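Local coordinates for esterase family protein (Staphylococcus aureus, PDB 6VHD) that is a putative serine hydrolase of the esterase D family that probably cleaves carboxylic esters and perhaps S-formylglutathione, at residues 67-72 with 244-249. Numbering follows the deposited sequence.
Sequences ANEHKL and AIKRAI
A water links Glu69 to Lys246: it donates to Glu69 OE1 at 2.5 Å and accepts from Lys246 NZ at 3.1 Å, with His70 NE2 in a third, weak interaction. Glu69 OE1 and Lys246 NZ are 4.3 Å apart, too far for a direct salt bridge, and the water spans the gap. A second water accepts a weak bond from His70 NE2 and donates to Lys246 O at 2.8 Å, a carbonyl that also bonds Thr250 OG1. Beneath this polar layer Ile249 provides most of the apolar contact. Its CG2 branch, anti to the backbone N, meets His70 CD2 obliquely at 3.6 Å and Leu72 CD2 at 3.8 Å. With CG anti to the carbonyl carbon (chi1 -62°), the imidazole brings CD2 to Ile249 and NE2 to the waters. A Schellman motif ends helix 63-69, its two bonds running from Leu72 N to Ala67 O (3.0 Å) and from Lys71 N to Asn68 O; Ala67 O also accepts from His70 N, on the opposite face of its plane. Lys71, at positive phi, turns the chain into strand 72-76, and Leu72 packs against Leu44 of the neighbouring strand. The contact thereby joins this turn to helix 238-253 of the alpha/beta-hydrolase fold, away from the predicted triad. With the charges bridged by water, their attraction is probably softened, leaving Ile249 as the main direct link.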
loop_
_atom_site.group_PDB
_atom_site.type_symbol
_atom_site.label_atom_id
_atom_site.label_comp_id
_atom_site.label_asym_id
_atom_site.label_seq_id
_atom_site.Cartn_x
_atom_site.Cartn_y
_atom_site.Cartn_z
ATOM N N ALA A 67 1.956 18.491 8.198
ATOM C CA ALA A 67 0.500 18.500 8.300
ATOM C C ALA A 67 0.036 18.095 9.697
ATOM O O ALA A 67 -0.901 18.690 10.230
ATOM C CB ALA A 67 -0.113 17.573 7.250
ATOM N N ASN A 68 0.661 17.070 10.289
ATOM C CA ASN A 68 0.301 16.653 11.649
ATOM C C ASN A 68 0.489 17.791 12.646
ATOM O O ASN A 68 -0.376 18.041 13.498
ATOM C CB ASN A 68 1.151 15.453 12.084
ATOM C CG ASN A 68 0.716 14.159 11.439
ATOM O OD1 ASN A 68 -0.260 14.124 10.689
ATOM N ND2 ASN A 68 1.446 13.081 11.721
ATOM N N GLU A 69 1.622 18.488 12.554
ATOM C CA GLU A 69 1.895 19.612 13.441
ATOM C C GLU A 69 0.800 20.669 13.387
ATOM O O GLU A 69 0.560 21.361 14.380
ATOM C CB GLU A 69 3.243 20.229 13.080
ATOM C CG GLU A 69 3.740 21.265 14.052
ATOM C CD GLU A 69 4.826 22.124 13.454
ATOM O OE1 GLU A 69 5.556 21.615 12.574
ATOM O OE2 GLU A 69 4.950 23.302 13.865
ATOM N N HIS A 70 0.136 20.824 12.243
ATOM C CA HIS A 70 -0.855 21.877 12.070
ATOM C C HIS A 70 -2.271 21.341 11.924
ATOM O O HIS A 70 -3.165 22.111 11.573
ATOM C CB HIS A 70 -0.489 22.754 10.866
ATOM C CG HIS A 70 0.819 23.465 11.032
ATOM N ND1 HIS A 70 0.993 24.508 11.919
ATOM C CD2 HIS A 70 2.030 23.246 10.466
ATOM C CE1 HIS A 70 2.248 24.918 11.873
ATOM N NE2 HIS A 70 2.899 24.170 10.998
ATOM N N LYS A 71 -2.499 20.059 12.226
ATOM C CA LYS A 71 -3.833 19.450 12.187
ATOM C C LYS A 71 -4.507 19.658 10.832
ATOM O O LYS A 71 -5.713 19.906 10.738
ATOM C CB LYS A 71 -4.704 20.015 13.309
ATOM C CG LYS A 71 -4.261 19.611 14.704
ATOM C CD LYS A 71 -4.979 18.360 15.213
ATOM C CE LYS A 71 -4.337 17.821 16.499
ATOM N NZ LYS A 71 -3.299 16.768 16.235
ATOM N N LEU A 72 -3.725 19.532 9.766
ATOM C CA LEU A 72 -4.198 19.785 8.411
ATOM C C LEU A 72 -4.348 18.459 7.685
ATOM O O LEU A 72 -3.364 17.724 7.533
ATOM C CB LEU A 72 -3.219 20.687 7.666
ATOM C CG LEU A 72 -3.539 21.055 6.206
ATOM C CD1 LEU A 72 -4.870 21.809 6.118
ATOM C CD2 LEU A 72 -2.384 21.913 5.620
ATOM N N ALA A 244 9.274 24.524 0.898
ATOM C CA ALA A 244 8.219 25.478 0.560
ATOM C C ALA A 244 6.856 24.996 1.047
ATOM O O ALA A 244 6.044 25.795 1.522
ATOM C CB ALA A 244 8.197 25.729 -0.948
ATOM N N ILE A 245 6.586 23.694 0.946
ATOM C CA ILE A 245 5.306 23.205 1.440
ATOM C C ILE A 245 5.230 23.329 2.967
ATOM O O ILE A 245 4.139 23.503 3.523
ATOM C CB ILE A 245 5.047 21.759 0.963
ATOM C CG1 ILE A 245 3.562 21.424 1.086
ATOM C CG2 ILE A 245 5.865 20.750 1.759
ATOM C CD1 ILE A 245 2.689 22.204 0.110
ATOM N N LYS A 246 6.364 23.245 3.670
ATOM C CA LYS A 246 6.340 23.448 5.116
ATOM C C LYS A 246 5.940 24.882 5.444
ATOM O O LYS A 246 5.110 25.120 6.333
ATOM C CB LYS A 246 7.707 23.111 5.728
ATOM C CG LYS A 246 7.813 23.322 7.230
ATOM C CD LYS A 246 9.254 23.062 7.711
ATOM C CE LYS A 246 9.448 23.343 9.205
ATOM N NZ LYS A 246 8.935 22.230 10.046
ATOM N N ARG A 247 6.534 25.850 4.736
ATOM C CA ARG A 247 6.149 27.252 4.902
ATOM C C ARG A 247 4.715 27.495 4.435
ATOM O O ARG A 247 3.967 28.241 5.077
ATOM C CB ARG A 247 7.119 28.150 4.131
ATOM C CG ARG A 247 7.355 29.531 4.732
ATOM C CD ARG A 247 6.195 30.485 4.479
ATOM N NE ARG A 247 6.536 31.865 4.825
ATOM C CZ ARG A 247 5.650 32.830 5.062
ATOM N NH1 ARG A 247 4.348 32.582 5.004
ATOM N NH2 ARG A 247 6.070 34.055 5.357
ATOM N N ALA A 248 4.311 26.897 3.315
ATOM C CA ALA A 248 2.950 27.120 2.837
ATOM C C ALA A 248 1.926 26.619 3.846
ATOM O O ALA A 248 0.893 27.267 4.065
ATOM C CB ALA A 248 2.740 26.453 1.477
ATOM N N ILE A 249 2.192 25.466 4.476
ATOM C CA ILE A 249 1.224 24.889 5.410
ATOM C C ILE A 249 1.064 25.784 6.634
ATOM O O ILE A 249 -0.052 25.991 7.130
ATOM C CB ILE A 249 1.638 23.450 5.786
ATOM C CG1 ILE A 249 1.309 22.496 4.631
ATOM C CG2 ILE A 249 0.936 22.988 7.073
ATOM C CD1 ILE A 249 1.822 21.073 4.827
HETATM O O HOH W 1 5.922 22.659 10.349
HETATM O O HOH W 2 4.419 23.702 8.619
#